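Local coordinates for protein transcriptional regulator (Rhodococcus sp., PDB 2O0Y) that probably binds DNA and regulates transcription as a member of the IclR family, pairing a winged helix-turn-helix domain with a GAF-like C-terminal domain, at residues Ser66-Arg71 against Tyr76-Glu81; Glu30-Asp33 against Thr38-Leu41; Asn115-Gln120 against Arg124-Gln129. All coordinates share one frame; numbering follows the deposited sequence.

Contact 1: Ser66-Arg71 against Tyr76-Glu81; sequences SVLTSR and YSLGPE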
ATOM      1  N   SER B  66       6.636  15.552  -4.469  1.00 25.96           N
ATOM      2  CA  SER B  66       6.559  14.335  -3.615  1.00 24.43           C
ATOM      3  C   SER B  66       6.716  13.029  -4.331  1.00 24.70           C
ATOM      4  O   SER B  66       6.401  11.986  -3.761  1.00 26.59           O
ATOM      5  CB  SER B  66       5.302  14.345  -2.752  1.00 25.31           C
ATOM      6  OG  SER B  66       5.466  15.388  -1.800  1.00 22.86           O
ATOM      7  N   VAL B  67       7.260  13.061  -5.542  1.00 23.95           N
ATOM      8  CA  VAL B  67       7.590  11.843  -6.334  1.00 22.63           C
ATOM      9  C   VAL B  67       8.808  11.250  -5.688  1.00 24.22           C
ATOM     10  O   VAL B  67       8.965  10.048  -5.700  1.00 23.72           O
ATOM     11  CB  VAL B  67       7.819  12.223  -7.867  1.00 25.61           C
ATOM     12  CG1 VAL B  67       8.743  11.238  -8.670  1.00 22.66           C
ATOM     13  CG2 VAL B  67       6.476  12.465  -8.593  1.00 23.51           C
ATOM     14  N   LEU B  68       9.715  12.100  -5.166  1.00 23.43           N
ATOM     15  CA  LEU B  68      10.843  11.590  -4.410  1.00 24.06           C
ATOM     16  C   LEU B  68      10.816  12.290  -3.076  1.00 25.51           C
ATOM     17  O   LEU B  68      10.159  13.327  -2.964  1.00 24.98           O
ATOM     18  CB  LEU B  68      12.161  11.926  -5.083  1.00 23.86           C
ATOM     19  CG  LEU B  68      12.464  11.251  -6.403  1.00 23.87           C
ATOM     20  CD1 LEU B  68      13.887  11.740  -6.843  1.00 24.26           C
ATOM     21  CD2 LEU B  68      12.489   9.711  -6.318  1.00 23.27           C
ATOM     22  N   THR B  69      11.455  11.706  -2.064  1.00 24.99           N
ATOM     23  CA  THR B  69      11.645  12.365  -0.757  1.00 27.62           C
ATOM     24  C   THR B  69      13.100  12.339  -0.360  1.00 28.67           C
ATOM     25  O   THR B  69      13.727  11.301  -0.508  1.00 28.85           O
ATOM     26  CB  THR B  69      10.939  11.543   0.300  1.00 27.19           C
ATOM     27  OG1 THR B  69       9.578  11.605  -0.016  1.00 27.35           O
ATOM     28  CG2 THR B  69      11.102  12.114   1.651  1.00 26.98           C
ATOM     29  N   SER B  70      13.631  13.473   0.101  1.00 28.90           N
ATOM     30  CA  SER B  70      15.025  13.609   0.499  1.00 31.32           C
ATOM     31  C   SER B  70      15.105  13.075   1.903  1.00 32.72           C
ATOM     32  O   SER B  70      14.376  13.575   2.760  1.00 32.88           O
ATOM     33  CB  SER B  70      15.359  15.126   0.583  1.00 31.50           C
ATOM     34  OG  SER B  70      16.743  15.333   0.735  1.00 35.31           O
ATOM     35  N   ARG B  71      15.974  12.105   2.186  1.00 33.16           N
ATOM     36  CA  ARG B  71      16.084  11.577   3.553  1.00 35.28           C
ATOM     37  C   ARG B  71      17.293  12.155   4.322  1.00 36.30           C
ATOM     38  O   ARG B  71      18.202  12.734   3.734  1.00 36.83           O
ATOM     39  CB  ARG B  71      16.195  10.077   3.537  1.00 34.82           C
ATOM     40  CG  ARG B  71      15.049   9.384   2.801  1.00 36.73           C
ATOM     41  CD  ARG B  71      15.518   8.062   2.315  1.00 41.28           C
ATOM     42  NE  ARG B  71      16.185   7.299   3.369  1.00 47.70           N
ATOM     43  CZ  ARG B  71      15.605   6.348   4.099  1.00 51.67           C
ATOM     44  NH1 ARG B  71      14.315   6.031   3.909  1.00 52.57           N
ATOM     45  NH2 ARG B  71      16.319   5.714   5.024  1.00 51.70           N
ATOM     46  N   TYR B  76      17.598   9.565  -1.328  1.00 27.31           N
ATOM     47  CA  TYR B  76      16.228   9.813  -1.723  1.00 25.78           C
ATOM     48  C   TYR B  76      15.520   8.494  -1.764  1.00 25.78           C
ATOM     49  O   TYR B  76      16.138   7.503  -2.215  1.00 23.19           O
ATOM     50  CB  TYR B  76      16.182  10.424  -3.142  1.00 26.44           C
ATOM     51  CG  TYR B  76      16.835  11.777  -3.177  1.00 27.35           C
ATOM     52  CD1 TYR B  76      18.179  11.911  -3.469  1.00 27.90           C
ATOM     53  CD2 TYR B  76      16.121  12.917  -2.854  1.00 28.30           C
ATOM     54  CE1 TYR B  76      18.797  13.183  -3.453  1.00 27.61           C
ATOM     55  CE2 TYR B  76      16.720  14.168  -2.843  1.00 29.03           C
ATOM     56  CZ  TYR B  76      18.052  14.289  -3.170  1.00 29.46           C
ATOM     57  OH  TYR B  76      18.641  15.556  -3.154  1.00 32.60           O
ATOM     58  N   SER B  77      14.237   8.464  -1.357  1.00 23.08           N
ATOM     59  CA  SER B  77      13.386   7.319  -1.656  1.00 22.65           C
ATOM     60  C   SER B  77      12.309   7.805  -2.614  1.00 23.43           C
ATOM     61  O   SER B  77      12.205   9.030  -2.854  1.00 25.38           O
ATOM     62  CB  SER B  77      12.667   6.787  -0.394  1.00 23.22           C
ATOM     63  OG  SER B  77      11.832   7.786   0.106  1.00 25.00           O
ATOM     64  N   LEU B  78      11.440   6.898  -3.048  1.00 22.78           N
ATOM     65  CA  LEU B  78      10.236   7.282  -3.797  1.00 20.31           C
ATOM     66  C   LEU B  78       9.404   7.990  -2.746  1.00 20.52           C
ATOM     67  O   LEU B  78       9.418   7.584  -1.571  1.00 21.89           O
ATOM     68  CB  LEU B  78       9.502   6.027  -4.315  1.00 21.09           C
ATOM     69  CG  LEU B  78      10.236   5.235  -5.430  1.00 21.77           C
ATOM     70  CD1 LEU B  78       9.294   4.165  -6.010  1.00 22.33           C
ATOM     71  CD2 LEU B  78      10.605   6.192  -6.581  1.00 20.91           C
ATOM     72  N   GLY B  79       8.666   9.010  -3.150  1.00 17.37           N
ATOM     73  CA  GLY B  79       7.976   9.836  -2.132  1.00 15.65           C
ATOM     74  C   GLY B  79       6.488   9.573  -2.104  1.00 14.76           C
ATOM     75  O   GLY B  79       5.972   8.733  -2.833  1.00 14.44           O
ATOM     76  N   PRO B  80       5.777  10.238  -1.192  1.00 15.30           N
ATOM     77  CA  PRO B  80       4.378   9.883  -0.885  1.00 15.52           C
ATOM     78  C   PRO B  80       3.443  10.040  -2.052  1.00 16.68           C
ATOM     79  O   PRO B  80       2.396   9.389  -2.107  1.00 15.82           O
ATOM     80  CB  PRO B  80       3.996  10.921   0.200  1.00 17.08           C
ATOM     81  CG  PRO B  80       5.305  11.375   0.785  1.00 18.53           C
ATOM     82  CD  PRO B  80       6.325  11.319  -0.332  1.00 15.43           C
ATOM     83  N   GLU B  81       3.835  10.867  -3.042  1.00 15.91           N
ATOM     84  CA  GLU B  81       3.004  10.964  -4.252  1.00 17.38           C
ATOM     85  C   GLU B  81       2.673   9.623  -4.802  1.00 17.37           C
ATOM     86  O   GLU B  81       1.571   9.360  -5.276  1.00 16.09           O
ATOM     87  CB  GLU B  81       3.716  11.798  -5.322  1.00 16.37           C
ATOM     88  CG  GLU B  81       3.068  11.809  -6.741  1.00 17.17           C
ATOM     89  CD  GLU B  81       1.940  12.783  -6.935  1.00 22.99           C
ATOM     90  OE1 GLU B  81       1.470  13.339  -5.942  1.00 19.38           O
ATOM     91  OE2 GLU B  81       1.464  12.954  -8.102  1.00 19.31           O
TER
HETATM   92  O   HOH W   1      11.942   7.935   2.949  1.00 31.65           O
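The ring of Tyr76 lies along the backbone of Ser70, its CD2 3.6 Å from Ser70 CA, while Ser70 CB and OG sit beside Tyr76 CE2. Both side chains leave the same face of the sheet, and beyond the hairpin the tyrosine reaches Val59 and Cys63 of helix 52-64. Thr69 and Ser77 occupy the other face and are joined through their backbones: Thr69 N donates to Ser77 O at 2.9 Å, and Ser77 N returns a bond to Thr69 O. This antiparallel hairpin, strands 68-70 and 75-78, is the wing of a winged helix-turn-helix domain, entered from helix 52-64 through a Schellman motif whose positive-phi residue is Ser66. Past the strands the ladder continues less regularly. Gly79 N bonds to Val67 O, and Glu81 N bonds to Ser66 O at 2.9 Å. Gly79 suits this place, since a CB here would collide with Ser66 O, Leu68 O and Thr69 OG1. With OG1 beside its own backbone N (chi1 -65°), Thr69 crosses Pro80 at about a right angle, OG1 lying 3.3 Å from Pro80 CD; the same hydroxyl is hydrogen-bonded to Gln120 of the second subunit. Leu68 and Leu78 meet through their CD2 methyls, 4.0 Å apart, and both also touch Phe32. On the face of Thr69 and Ser77, Ser77 OG donates to Leu78 O and accepts from a water, which in turn accepts from Arg71 NH1 at 3.2 Å.

Contact 2: Glu30-Asp33 against Thr38-Leu41; sequences ELFD and TRSL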
ATOM      1  N   GLU B  30      13.599   4.624 -12.751  1.00 25.88           N
ATOM      2  CA  GLU B  30      14.036   3.228 -13.000  1.00 26.50           C
ATOM      3  C   GLU B  30      15.187   2.768 -12.139  1.00 26.59           C
ATOM      4  O   GLU B  30      15.434   1.565 -12.001  1.00 26.15           O
ATOM      5  CB  GLU B  30      14.430   3.084 -14.466  1.00 28.42           C
ATOM      6  CG  GLU B  30      13.251   3.230 -15.401  1.00 33.82           C
ATOM      7  CD  GLU B  30      12.461   1.961 -15.550  1.00 43.94           C
ATOM      8  OE1 GLU B  30      12.862   0.916 -14.956  1.00 47.38           O
ATOM      9  OE2 GLU B  30      11.427   1.997 -16.255  1.00 47.61           O
ATOM     10  N   LEU B  31      15.927   3.699 -11.532  1.00 25.20           N
ATOM     11  CA  LEU B  31      17.065   3.265 -10.698  1.00 25.39           C
ATOM     12  C   LEU B  31      16.571   2.825  -9.299  1.00 25.77           C
ATOM     13  O   LEU B  31      17.306   2.275  -8.526  1.00 25.91           O
ATOM     14  CB  LEU B  31      18.064   4.447 -10.508  1.00 24.44           C
ATOM     15  CG  LEU B  31      18.858   4.793 -11.775  1.00 25.78           C
ATOM     16  CD1 LEU B  31      19.628   6.123 -11.539  1.00 23.73           C
ATOM     17  CD2 LEU B  31      19.784   3.633 -12.078  1.00 25.26           C
ATOM     18  N   PHE B  32      15.333   3.119  -8.948  1.00 26.86           N
ATOM     19  CA  PHE B  32      14.757   2.634  -7.683  1.00 25.92           C
ATOM     20  C   PHE B  32      14.153   1.274  -7.871  1.00 26.56           C
ATOM     21  O   PHE B  32      13.244   1.080  -8.735  1.00 25.98           O
ATOM     22  CB  PHE B  32      13.675   3.619  -7.154  1.00 27.14           C
ATOM     23  CG  PHE B  32      14.247   5.001  -6.824  1.00 25.93           C
ATOM     24  CD1 PHE B  32      14.505   5.892  -7.838  1.00 24.37           C
ATOM     25  CD2 PHE B  32      14.573   5.359  -5.498  1.00 25.04           C
ATOM     26  CE1 PHE B  32      15.073   7.154  -7.584  1.00 27.52           C
ATOM     27  CE2 PHE B  32      15.138   6.617  -5.206  1.00 20.04           C
ATOM     28  CZ  PHE B  32      15.402   7.527  -6.205  1.00 25.14           C
ATOM     29  N   ASP B  33      14.589   0.315  -7.053  1.00 26.81           N
ATOM     30  CA  ASP B  33      13.976  -0.987  -7.141  1.00 26.76           C
ATOM     31  C   ASP B  33      14.057  -1.673  -5.809  1.00 26.33           C
ATOM     32  O   ASP B  33      14.576  -1.106  -4.864  1.00 24.91           O
ATOM     33  CB  ASP B  33      14.608  -1.827  -8.270  1.00 28.13           C
ATOM     34  CG  ASP B  33      16.124  -1.901  -8.186  1.00 30.28           C
ATOM     35  OD1 ASP B  33      16.660  -1.884  -7.065  1.00 31.94           O
ATOM     36  OD2 ASP B  33      16.773  -2.009  -9.255  1.00 30.64           O
ATOM     37  N   THR B  38      16.480   3.218  -1.967  1.00 25.20           N
ATOM     38  CA  THR B  38      16.874   4.631  -1.879  1.00 24.53           C
ATOM     39  C   THR B  38      18.128   4.807  -2.697  1.00 24.54           C
ATOM     40  O   THR B  38      18.876   3.846  -2.880  1.00 22.39           O
ATOM     41  CB  THR B  38      17.159   5.098  -0.423  1.00 24.75           C
ATOM     42  OG1 THR B  38      18.347   4.451   0.024  1.00 25.67           O
ATOM     43  CG2 THR B  38      16.010   4.685   0.550  1.00 25.81           C
ATOM     44  N   ARG B  39      18.362   6.024  -3.212  1.00 24.63           N
ATOM     45  CA  ARG B  39      19.568   6.348  -4.018  1.00 24.35           C
ATOM     46  C   ARG B  39      20.020   7.713  -3.607  1.00 25.28           C
ATOM     47  O   ARG B  39      19.156   8.593  -3.390  1.00 27.23           O
ATOM     48  CB  ARG B  39      19.167   6.443  -5.497  1.00 23.04           C
ATOM     49  CG  ARG B  39      18.748   5.084  -6.105  1.00 25.04           C
ATOM     50  CD  ARG B  39      19.946   4.115  -6.167  1.00 27.42           C
ATOM     51  NE  ARG B  39      19.659   2.996  -7.062  1.00 22.85           N
ATOM     52  CZ  ARG B  39      20.532   2.150  -7.544  1.00 27.97           C
ATOM     53  NH1 ARG B  39      21.816   2.190  -7.161  1.00 24.22           N
ATOM     54  NH2 ARG B  39      20.093   1.197  -8.380  1.00 26.99           N
ATOM     55  N   SER B  40      21.335   7.918  -3.534  1.00 26.88           N
ATOM     56  CA  SER B  40      21.928   9.224  -3.271  1.00 25.54           C
ATOM     57  C   SER B  40      22.011   9.954  -4.589  1.00 25.95           C
ATOM     58  O   SER B  40      21.920   9.360  -5.672  1.00 24.26           O
ATOM     59  CB  SER B  40      23.336   9.049  -2.769  1.00 26.99           C
ATOM     60  OG  SER B  40      24.107   8.450  -3.813  1.00 26.13           O
ATOM     61  N   LEU B  41      22.263  11.241  -4.529  1.00 23.86           N
ATOM     62  CA  LEU B  41      22.392  12.004  -5.756  1.00 24.79           C
ATOM     63  C   LEU B  41      23.528  11.424  -6.649  1.00 25.12           C
ATOM     64  O   LEU B  41      23.382  11.321  -7.870  1.00 25.28           O
ATOM     65  CB  LEU B  41      22.673  13.502  -5.383  1.00 24.38           C
ATOM     66  CG  LEU B  41      23.055  14.475  -6.507  1.00 27.29           C
ATOM     67  CD1 LEU B  41      21.861  14.611  -7.486  1.00 29.33           C
ATOM     68  CD2 LEU B  41      23.459  15.830  -5.894  1.00 26.65           C
TER
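Arg39 starts its run along Phe32 at CB, which lies 4.0 Å from Phe32 CZ at the far end of the ring. The next atom, CG, stands over one face of that ring, displaced toward its rim; it is 4.1 Å from the Phe32 ring centroid and only 14° off the normal, a CH-pi contact. The chain bends here (chi2 -66°), which carries CD off the phenyl group; Arg39 CD is no closer to Leu31 O than CG is, both at 4.0 Å, and only the guanidinium beyond closes on that oxygen, side-on. NE donates to Leu31 O at 2.9 Å and NH2 donates to the same Leu31 O at 3.0 Å, so one acceptor is gripped by two nitrogens. The oxygen lies almost exactly in the guanidinium plane, yet the two donors use it differently: NH2 arrives in the carbonyl plane on a lone pair, whereas NE comes from above that plane.

In the winged helix-turn-helix domain this grip fastens the turn that follows helix 18-29 to the short strand 38-40, an edge strand of the three-stranded sheet, just ahead of helix 41-48. Ser40 is the N-cap of that helix. The third nitrogen, NH1, forms a salt bridge with Glu43 of the same helix, so the head group is held from two directions and its rotation is probably well fixed. Its plane stands nearly perpendicular to the Phe32 ring, 88° from it, and the aromatic contact belongs to the aliphatic stem. Leu31 CB approaches Arg39 NE at 4.1 Å, while the leucine packs on Leu44 and Thr48. The carboxylate of Asp33 lies near Arg39 without contact, its OD2 4.7 Å from Arg39 NH2, and may add weak electrostatic attraction.

Contact 3: Asn115-Gln120 against Arg124-Gln129; sequences NLYIRQ and RVVVAQ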
ATOM      1  N   ASN B 115      -7.577 -21.597  -5.750  1.00 27.04           N
ATOM      2  CA  ASN B 115      -7.420 -20.260  -5.113  1.00 29.00           C
ATOM      3  C   ASN B 115      -5.962 -19.847  -5.182  1.00 29.50           C
ATOM      4  O   ASN B 115      -5.090 -20.667  -4.886  1.00 29.49           O
ATOM      5  CB  ASN B 115      -7.791 -20.379  -3.625  1.00 28.84           C
ATOM      6  CG  ASN B 115      -9.293 -20.589  -3.423  1.00 33.70           C
ATOM      7  OD1 ASN B 115     -10.103 -19.897  -4.032  1.00 36.89           O
ATOM      8  ND2 ASN B 115      -9.658 -21.574  -2.630  1.00 36.91           N
ATOM      9  N   LEU B 116      -5.679 -18.591  -5.517  1.00 29.17           N
ATOM     10  CA  LEU B 116      -4.303 -18.111  -5.457  1.00 28.67           C
ATOM     11  C   LEU B 116      -4.277 -17.216  -4.243  1.00 27.92           C
ATOM     12  O   LEU B 116      -4.958 -16.182  -4.227  1.00 26.75           O
ATOM     13  CB  LEU B 116      -3.901 -17.294  -6.696  1.00 29.00           C
ATOM     14  CG  LEU B 116      -2.396 -16.975  -6.870  1.00 29.95           C
ATOM     15  CD1 LEU B 116      -2.108 -16.702  -8.324  1.00 36.07           C
ATOM     16  CD2 LEU B 116      -2.042 -15.686  -6.168  1.00 31.82           C
ATOM     17  N   TYR B 117      -3.504 -17.593  -3.228  1.00 27.15           N
ATOM     18  CA  TYR B 117      -3.483 -16.812  -1.989  1.00 27.93           C
ATOM     19  C   TYR B 117      -2.186 -16.088  -1.826  1.00 27.88           C
ATOM     20  O   TYR B 117      -1.165 -16.613  -2.244  1.00 26.87           O
ATOM     21  CB  TYR B 117      -3.487 -17.781  -0.832  1.00 28.41           C
ATOM     22  CG  TYR B 117      -4.767 -18.382  -0.391  1.00 28.26           C
ATOM     23  CD1 TYR B 117      -5.566 -17.705   0.530  1.00 29.97           C
ATOM     24  CD2 TYR B 117      -5.160 -19.673  -0.816  1.00 28.22           C
ATOM     25  CE1 TYR B 117      -6.748 -18.282   1.000  1.00 32.36           C
ATOM     26  CE2 TYR B 117      -6.322 -20.259  -0.326  1.00 28.83           C
ATOM     27  CZ  TYR B 117      -7.094 -19.556   0.596  1.00 33.57           C
ATOM     28  OH  TYR B 117      -8.247 -20.073   1.129  1.00 35.74           O
ATOM     29  N   ILE B 118      -2.217 -14.902  -1.192  1.00 27.69           N
ATOM     30  CA  ILE B 118      -1.012 -14.287  -0.672  1.00 27.07           C
ATOM     31  C   ILE B 118      -1.159 -14.023   0.827  1.00 28.36           C
ATOM     32  O   ILE B 118      -2.257 -14.157   1.384  1.00 28.52           O
ATOM     33  CB  ILE B 118      -0.757 -12.932  -1.427  1.00 28.00           C
ATOM     34  CG1 ILE B 118      -1.986 -12.026  -1.286  1.00 27.46           C
ATOM     35  CG2 ILE B 118      -0.441 -13.203  -2.904  1.00 25.62           C
ATOM     36  CD1 ILE B 118      -1.767 -10.523  -1.645  1.00 30.85           C
ATOM     37  N   ARG B 119      -0.075 -13.574   1.478  1.00 28.56           N
ATOM     38  CA  ARG B 119      -0.119 -13.187   2.852  1.00 29.04           C
ATOM     39  C   ARG B 119      -0.204 -11.671   2.866  1.00 30.03           C
ATOM     40  O   ARG B 119       0.463 -10.977   2.058  1.00 29.25           O
ATOM     41  CB  ARG B 119       1.155 -13.618   3.586  1.00 29.99           C
ATOM     42  CG  ARG B 119       1.212 -13.248   5.051  1.00 28.80           C
ATOM     43  CD  ARG B 119       2.532 -13.708   5.703  1.00 29.45           C
ATOM     44  NE  ARG B 119       3.727 -12.967   5.269  1.00 29.72           N
ATOM     45  CZ  ARG B 119       4.053 -11.733   5.660  1.00 32.30           C
ATOM     46  NH1 ARG B 119       3.257 -11.010   6.449  1.00 29.09           N
ATOM     47  NH2 ARG B 119       5.188 -11.197   5.234  1.00 29.14           N
ATOM     48  N   GLN B 120      -1.046 -11.178   3.768  1.00 29.63           N
ATOM     49  CA  GLN B 120      -1.154  -9.783   4.046  1.00 31.42           C
ATOM     50  C   GLN B 120      -1.182  -9.686   5.551  1.00 31.51           C
ATOM     51  O   GLN B 120      -2.138 -10.092   6.184  1.00 32.15           O
ATOM     52  CB  GLN B 120      -2.408  -9.222   3.396  1.00 32.94           C
ATOM     53  CG  GLN B 120      -2.248  -9.036   1.873  1.00 37.18           C
ATOM     54  CD  GLN B 120      -3.168  -7.966   1.283  1.00 45.76           C
ATOM     55  OE1 GLN B 120      -4.356  -7.851   1.658  1.00 45.26           O
ATOM     56  NE2 GLN B 120      -2.618  -7.169   0.345  1.00 45.84           N
ATOM     57  N   ARG B 124      -4.184 -14.651   5.320  1.00 30.37           N
ATOM     58  CA  ARG B 124      -4.132 -15.103   3.940  1.00 30.74           C
ATOM     59  C   ARG B 124      -5.351 -14.528   3.235  1.00 30.57           C
ATOM     60  O   ARG B 124      -6.422 -14.362   3.854  1.00 30.26           O
ATOM     61  CB  ARG B 124      -4.144 -16.622   3.846  1.00 32.17           C
ATOM     62  CG  ARG B 124      -5.487 -17.273   4.211  1.00 33.12           C
ATOM     63  CD  ARG B 124      -5.501 -18.803   3.881  1.00 36.14           C
ATOM     64  NE  ARG B 124      -6.070 -19.401   5.056  1.00 48.36           N
ATOM     65  CZ  ARG B 124      -7.312 -19.832   5.217  1.00 47.72           C
ATOM     66  NH1 ARG B 124      -8.186 -19.877   4.227  1.00 47.64           N
ATOM     67  NH2 ARG B 124      -7.637 -20.275   6.401  1.00 47.31           N
ATOM     68  N   VAL B 125      -5.163 -14.199   1.959  1.00 28.62           N
ATOM     69  CA  VAL B 125      -6.155 -13.508   1.150  1.00 27.94           C
ATOM     70  C   VAL B 125      -6.139 -14.154  -0.195  1.00 27.72           C
ATOM     71  O   VAL B 125      -5.077 -14.329  -0.801  1.00 27.16           O
ATOM     72  CB  VAL B 125      -5.790 -12.021   0.967  1.00 27.10           C
ATOM     73  CG1 VAL B 125      -6.949 -11.250   0.304  1.00 28.02           C
ATOM     74  CG2 VAL B 125      -5.476 -11.417   2.313  1.00 29.47           C
ATOM     75  N   VAL B 126      -7.319 -14.516  -0.676  1.00 28.07           N
ATOM     76  CA  VAL B 126      -7.458 -15.018  -2.053  1.00 26.59           C
ATOM     77  C   VAL B 126      -7.489 -13.828  -2.964  1.00 27.01           C
ATOM     78  O   VAL B 126      -8.293 -12.884  -2.792  1.00 26.18           O
ATOM     79  CB  VAL B 126      -8.745 -15.894  -2.237  1.00 28.08           C
ATOM     80  CG1 VAL B 126      -8.911 -16.309  -3.631  1.00 25.82           C
ATOM     81  CG2 VAL B 126      -8.660 -17.135  -1.348  1.00 29.51           C
ATOM     82  N   VAL B 127      -6.545 -13.805  -3.896  1.00 26.26           N
ATOM     83  CA  VAL B 127      -6.464 -12.661  -4.801  1.00 25.39           C
ATOM     84  C   VAL B 127      -6.787 -13.016  -6.246  1.00 25.67           C
ATOM     85  O   VAL B 127      -6.927 -12.144  -7.108  1.00 25.69           O
ATOM     86  CB  VAL B 127      -5.086 -11.991  -4.698  1.00 27.08           C
ATOM     87  CG1 VAL B 127      -4.925 -11.324  -3.275  1.00 24.31           C
ATOM     88  CG2 VAL B 127      -3.944 -12.975  -5.078  1.00 25.26           C
ATOM     89  N   ALA B 128      -6.849 -14.313  -6.533  1.00 25.81           N
ATOM     90  CA  ALA B 128      -7.485 -14.785  -7.758  1.00 26.14           C
ATOM     91  C   ALA B 128      -8.024 -16.185  -7.551  1.00 25.82           C
ATOM     92  O   ALA B 128      -7.512 -16.910  -6.698  1.00 24.95           O
ATOM     93  CB  ALA B 128      -6.460 -14.782  -8.961  1.00 27.81           C
ATOM     94  N   GLN B 129      -9.075 -16.557  -8.308  1.00 26.93           N
ATOM     95  CA  GLN B 129      -9.806 -17.806  -8.030  1.00 27.95           C
ATOM     96  C   GLN B 129     -10.430 -18.375  -9.289  1.00 28.88           C
ATOM     97  O   GLN B 129     -10.956 -17.605 -10.094  1.00 29.30           O
ATOM     98  CB  GLN B 129     -10.934 -17.468  -7.046  1.00 27.91           C
ATOM     99  CG  GLN B 129     -11.767 -18.658  -6.541  1.00 29.69           C
ATOM    100  CD  GLN B 129     -12.747 -18.231  -5.454  1.00 34.47           C
ATOM    101  OE1 GLN B 129     -13.743 -17.567  -5.748  1.00 31.76           O
ATOM    102  NE2 GLN B 129     -12.439 -18.572  -4.171  1.00 28.49           N
TER
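A classic beta bulge interrupts this antiparallel hairpin: Val127 and Ala128 both face Leu116, and the register slips by one residue between Leu116 and Tyr117. Leu116 N donates to Ala128 O at 2.8 Å, and Leu116 O accepts from Val127 N in a nearly straight bond (169°). At the bulge Val127 CG2 lies 3.5 Å from Leu116 CD2, tighter than usual, while Val127 CG1 meets Ile118 CG1. On the other face, Val126 CG2 sits over the Tyr117 ring, 3.6 Å from its centroid. Arg124 runs alongside that ring; its CG lies between the backbone N and the carbonyl carbon (chi1 71°), bringing CD against Tyr117 CE1 and letting NH1 donate to Tyr117 OH at 3.1 Å. A phenylalanine here would lack the hydroxyl, and the Arg124 head group would probably be left less firmly held beside the ring. Farther along the same face, Gln129 NE2 donates to Asn115 OD1 at 2.7 Å, with the two amides turned 51° apart; NE2 also bonds to Ile140 O. The hairpin belongs to the sheet of the C-terminal, GAF-like domain, where strand 219-228 flanks Asn115 and Tyr117. Tyr117 with Arg124 and Asn115 with Gln129 pair polar groups across the strands, which probably fixes how these ends are turned, whereas the side chains of Leu116, Ile118 and Val127 meet through hydrocarbon alone.

In the fold
Contacts 1 and 2 belong to one small domain and share its three-stranded sheet: strand 75-78 lies between 68-70 and 38-40, Tyr76 N probably bonds to Arg39 O, and Phe32 CE2 packs against Tyr76 O. Contact 3 stands apart in the C-terminal domain, its centre about 30 Å from that of contact 1 and much nearer the centre of the chain. Contacts 1 and 3 are buried hairpins built on backbone ladders, contact 3 adding side-chain hydrogen bonds; contact 2, only partly buried, depends on a single arginine. Contacts 1 and 2 both touch the second subunit, whereas no other chain of the assembly reaches contact 3's segments.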